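PDB 1H1O: cytochrome C-552 from Thiobacillus ferrooxidans, which carries electrons in the periplasm as a high-potential cytochrome c4 with two c-type hemes. Local coordinates for residues Tyr29-Arg34 / Gly138-Tyr143. Numbering follows the deposited sequence.
With HEM (protoporphyrin IX containing Fe), chain D.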
loop_
_atom_site.group_PDB
_atom_site.type_symbol
_atom_site.label_atom_id
_atom_site.label_comp_id
_atom_site.label_asym_id
_atom_site.label_seq_id
_atom_site.Cartn_x
_atom_site.Cartn_y
_atom_site.Cartn_z
ATOM N N TYR A 29 -10.673 -8.244 2.365
ATOM C CA TYR A 29 -10.938 -7.275 3.427
ATOM C C TYR A 29 -10.164 -5.967 3.223
ATOM O O TYR A 29 -9.160 -5.931 2.531
ATOM C CB TYR A 29 -10.549 -7.833 4.798
ATOM C CG TYR A 29 -10.706 -9.327 4.996
ATOM C CD1 TYR A 29 -9.706 -10.208 4.602
ATOM C CD2 TYR A 29 -11.816 -9.851 5.658
ATOM C CE1 TYR A 29 -9.795 -11.567 4.871
ATOM C CE2 TYR A 29 -11.917 -11.217 5.931
ATOM C CZ TYR A 29 -10.900 -12.067 5.536
ATOM O OH TYR A 29 -10.976 -13.416 5.823
ATOM N N PRO A 30 -10.634 -4.871 3.828
ATOM C CA PRO A 30 -9.945 -3.578 3.691
ATOM C C PRO A 30 -8.426 -3.666 3.956
ATOM O O PRO A 30 -7.638 -2.934 3.341
ATOM C CB PRO A 30 -10.657 -2.711 4.711
ATOM C CG PRO A 30 -12.067 -3.249 4.656
ATOM C CD PRO A 30 -11.858 -4.737 4.636
ATOM N N ILE A 31 -8.016 -4.570 4.843
ATOM C CA ILE A 31 -6.600 -4.724 5.168
ATOM C C ILE A 31 -5.795 -5.505 4.141
ATOM O O ILE A 31 -4.585 -5.642 4.284
ATOM C CB ILE A 31 -6.405 -5.416 6.506
ATOM C CG1 ILE A 31 -7.270 -6.680 6.546
ATOM C CG2 ILE A 31 -6.698 -4.447 7.624
ATOM C CD1 ILE A 31 -6.986 -7.602 7.700
ATOM N N VAL A 32 -6.459 -6.057 3.133
ATOM C CA VAL A 32 -5.742 -6.777 2.088
ATOM C C VAL A 32 -5.642 -5.760 0.975
ATOM O O VAL A 32 -6.642 -5.343 0.405
ATOM C CB VAL A 32 -6.488 -8.011 1.573
ATOM C CG1 VAL A 32 -5.680 -8.651 0.451
ATOM C CG2 VAL A 32 -6.674 -9.019 2.696
ATOM N N PRO A 33 -4.423 -5.339 0.654
ATOM C CA PRO A 33 -4.239 -4.346 -0.398
ATOM C C PRO A 33 -4.464 -4.880 -1.783
ATOM O O PRO A 33 -4.245 -6.069 -2.060
ATOM C CB PRO A 33 -2.801 -3.910 -0.198
ATOM C CG PRO A 33 -2.141 -5.207 0.150
ATOM C CD PRO A 33 -3.128 -5.839 1.134
ATOM N N ARG A 34 -4.916 -3.985 -2.649
ATOM C CA ARG A 34 -5.113 -4.312 -4.042
ATOM C C ARG A 34 -3.687 -4.370 -4.572
ATOM O O ARG A 34 -2.805 -3.676 -4.067
ATOM C CB ARG A 34 -5.924 -3.207 -4.719
ATOM C CG ARG A 34 -7.330 -3.129 -4.140
ATOM C CD ARG A 34 -8.143 -2.005 -4.723
ATOM N NE ARG A 34 -9.470 -1.988 -4.119
ATOM C CZ ARG A 34 -10.026 -0.914 -3.572
ATOM N NH1 ARG A 34 -9.358 0.235 -3.550
ATOM N NH2 ARG A 34 -11.248 -0.985 -3.063
ATOM N N GLY A 138 -5.775 4.497 -5.550
ATOM C CA GLY A 138 -6.647 3.359 -5.767
ATOM C C GLY A 138 -6.518 2.281 -4.708
ATOM O O GLY A 138 -7.279 1.319 -4.703
ATOM N N GLN A 139 -5.546 2.434 -3.820
ATOM C CA GLN A 139 -5.351 1.468 -2.757
ATOM C C GLN A 139 -6.548 1.552 -1.814
ATOM O O GLN A 139 -7.231 2.580 -1.748
ATOM C CB GLN A 139 -4.059 1.765 -2.002
ATOM C CG GLN A 139 -3.662 0.686 -1.000
ATOM C CD GLN A 139 -3.779 -0.706 -1.596
ATOM O OE1 GLN A 139 -4.865 -1.295 -1.624
ATOM N NE2 GLN A 139 -2.667 -1.231 -2.095
ATOM N N ARG A 140 -6.813 0.461 -1.103
ATOM C CA ARG A 140 -7.936 0.413 -0.168
ATOM C C ARG A 140 -7.719 1.376 0.988
ATOM O O ARG A 140 -6.601 1.565 1.471
ATOM C CB ARG A 140 -8.133 -1.011 0.365
ATOM C CG ARG A 140 -8.207 -2.066 -0.729
ATOM C CD ARG A 140 -9.083 -3.238 -0.324
ATOM N NE ARG A 140 -10.379 -2.765 0.169
ATOM C CZ ARG A 140 -11.384 -3.562 0.520
ATOM N NH1 ARG A 140 -11.244 -4.882 0.430
ATOM N NH2 ARG A 140 -12.522 -3.039 0.966
ATOM N N TYR A 141 -8.814 1.974 1.420
ATOM C CA TYR A 141 -8.829 2.949 2.495
ATOM C C TYR A 141 -8.259 2.410 3.813
ATOM O O TYR A 141 -7.322 2.980 4.396
ATOM C CB TYR A 141 -10.270 3.397 2.670
ATOM C CG TYR A 141 -10.531 4.304 3.825
ATOM C CD1 TYR A 141 -10.118 5.634 3.801
ATOM C CD2 TYR A 141 -11.228 3.846 4.930
ATOM C CE1 TYR A 141 -10.403 6.490 4.863
ATOM C CE2 TYR A 141 -11.518 4.687 5.993
ATOM C CZ TYR A 141 -11.103 6.005 5.955
ATOM O OH TYR A 141 -11.386 6.818 7.021
ATOM N N GLY A 142 -8.835 1.306 4.282
ATOM C CA GLY A 142 -8.380 0.718 5.519
ATOM C C GLY A 142 -6.937 0.291 5.382
ATOM O O GLY A 142 -6.155 0.460 6.311
ATOM N N TYR A 143 -6.568 -0.243 4.225
ATOM C CA TYR A 143 -5.204 -0.692 4.052
ATOM C C TYR A 143 -4.206 0.434 4.236
ATOM O O TYR A 143 -3.177 0.254 4.890
ATOM C CB TYR A 143 -4.989 -1.311 2.686
ATOM C CG TYR A 143 -3.583 -1.816 2.530
ATOM C CD1 TYR A 143 -3.166 -2.994 3.155
ATOM C CD2 TYR A 143 -2.645 -1.086 1.801
ATOM C CE1 TYR A 143 -1.837 -3.431 3.052
ATOM C CE2 TYR A 143 -1.326 -1.508 1.693
ATOM C CZ TYR A 143 -0.926 -2.674 2.315
ATOM O OH TYR A 143 0.377 -3.080 2.184
HETATM C CHA HEM D . -0.071 -7.862 1.234
HETATM C CHB HEM D . 1.508 -10.414 -2.514
HETATM C CHC HEM D . -1.328 -14.071 -1.167
HETATM C CHD HEM D . -2.983 -11.510 2.480
HETATM C C1A HEM D . 0.627 -8.226 0.080
HETATM C C2A HEM D . 1.609 -7.411 -0.605
HETATM C C3A HEM D . 2.053 -8.134 -1.671
HETATM C C4A HEM D . 1.332 -9.388 -1.617
HETATM C CMA HEM D . 3.079 -7.781 -2.719
HETATM C CAA HEM D . 2.038 -6.026 -0.182
HETATM C CBA HEM D . 1.261 -4.910 -0.916
HETATM C CGA HEM D . 1.604 -3.591 -0.534
HETATM O O1A HEM D . 0.841 -2.672 -1.002
HETATM O O2A HEM D . 2.564 -3.302 0.208
HETATM C C1B HEM D . 0.866 -11.635 -2.464
HETATM C C2B HEM D . 1.123 -12.697 -3.407
HETATM C C3B HEM D . 0.347 -13.747 -3.016
HETATM C C4B HEM D . -0.405 -13.295 -1.857
HETATM C CMB HEM D . 2.105 -12.582 -4.559
HETATM C CAB HEM D . 0.238 -15.130 -3.605
HETATM C CBB HEM D . 1.557 -15.951 -3.583
HETATM C C1C HEM D . -2.038 -13.698 -0.067
HETATM C C2C HEM D . -2.985 -14.537 0.626
HETATM C C3C HEM D . -3.436 -13.791 1.666
HETATM C C4C HEM D . -2.788 -12.531 1.590
HETATM C CMC HEM D . -3.313 -15.942 0.200
HETATM C CAC HEM D . -4.441 -14.157 2.772
HETATM C CBC HEM D . -4.046 -15.430 3.578
HETATM C C1D HEM D . -2.342 -10.280 2.464
HETATM C C2D HEM D . -2.565 -9.252 3.463
HETATM C C3D HEM D . -1.730 -8.252 3.124
HETATM C C4D HEM D . -1.026 -8.649 1.906
HETATM C CMD HEM D . -3.526 -9.382 4.620
HETATM C CAD HEM D . -1.479 -6.959 3.821
HETATM C CBD HEM D . -0.541 -7.378 5.070
HETATM C CGD HEM D . 0.261 -6.374 5.631
HETATM O O1D HEM D . -0.287 -5.359 6.101
HETATM O O2D HEM D . 1.518 -6.496 5.710
HETATM N NA HEM D . 0.467 -9.421 -0.543
HETATM N NB HEM D . -0.071 -12.005 -1.518
HETATM N NC HEM D . -1.933 -12.460 0.541
HETATM N ND HEM D . -1.414 -9.895 1.532
HETATM FE FE HEM D . -0.769 -10.938 -0.004
#
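Pro33 lies over one face of the Tyr143 ring, its CB above the ring centre in a CH-pi contact. Ile31 O sits at the ring edge, 3.2 Å from Tyr143 CD1, and the heme carbon CAD also lies near the ring plane. The Arg140 guanidinium has Pro30 CA over one face. The Arg34 guanidinium has Arg140 CG over one face, with the Gly138 carbonyl at its edge. The two guanidinium planes are only 13° apart, and Arg34 NH2 is 3.8 Å from Arg140 NE. Asp26, which forms a salt bridge with Arg34 NE, probably offsets this like charge. Arg140 bends at chi3 (50°), which lays its guanidinium over Pro30 CA; its NH1 is hydrogen-bonded to Thr27 OG1. Arg34 runs extended from CG to NE, and its NH1 donates to Gly138 O at 2.6 Å. With an alanine here instead of Arg34, Gly138 O would probably lose its guanidinium donor, Asp26 its salt bridge, and Arg140 CG the flat group it packs on. The Gln139 amide pairs with the backbone of Arg34 in both directions. Arg34 N donates to Gln139 OE1 at 2.9 Å, and Gln139 NE2 donates to Arg34 O at 3.1 Å. Arg140 N also donates to OE1, so two bonds grip that oxygen, and with the NE2 bond they probably fix the amide's rotation. Tyr143 OH reaches a heme propionate, 3.0 Å from O2A. Pro33 CD packs on the same heme, while Pro33 O accepts from His20, the predicted axial ligand. The contact thus joins the two cytochrome c domains of a diheme c4 cytochrome, with the start of helix 141-153 set against a heme-pocket loop of the other domain, beside the propionates.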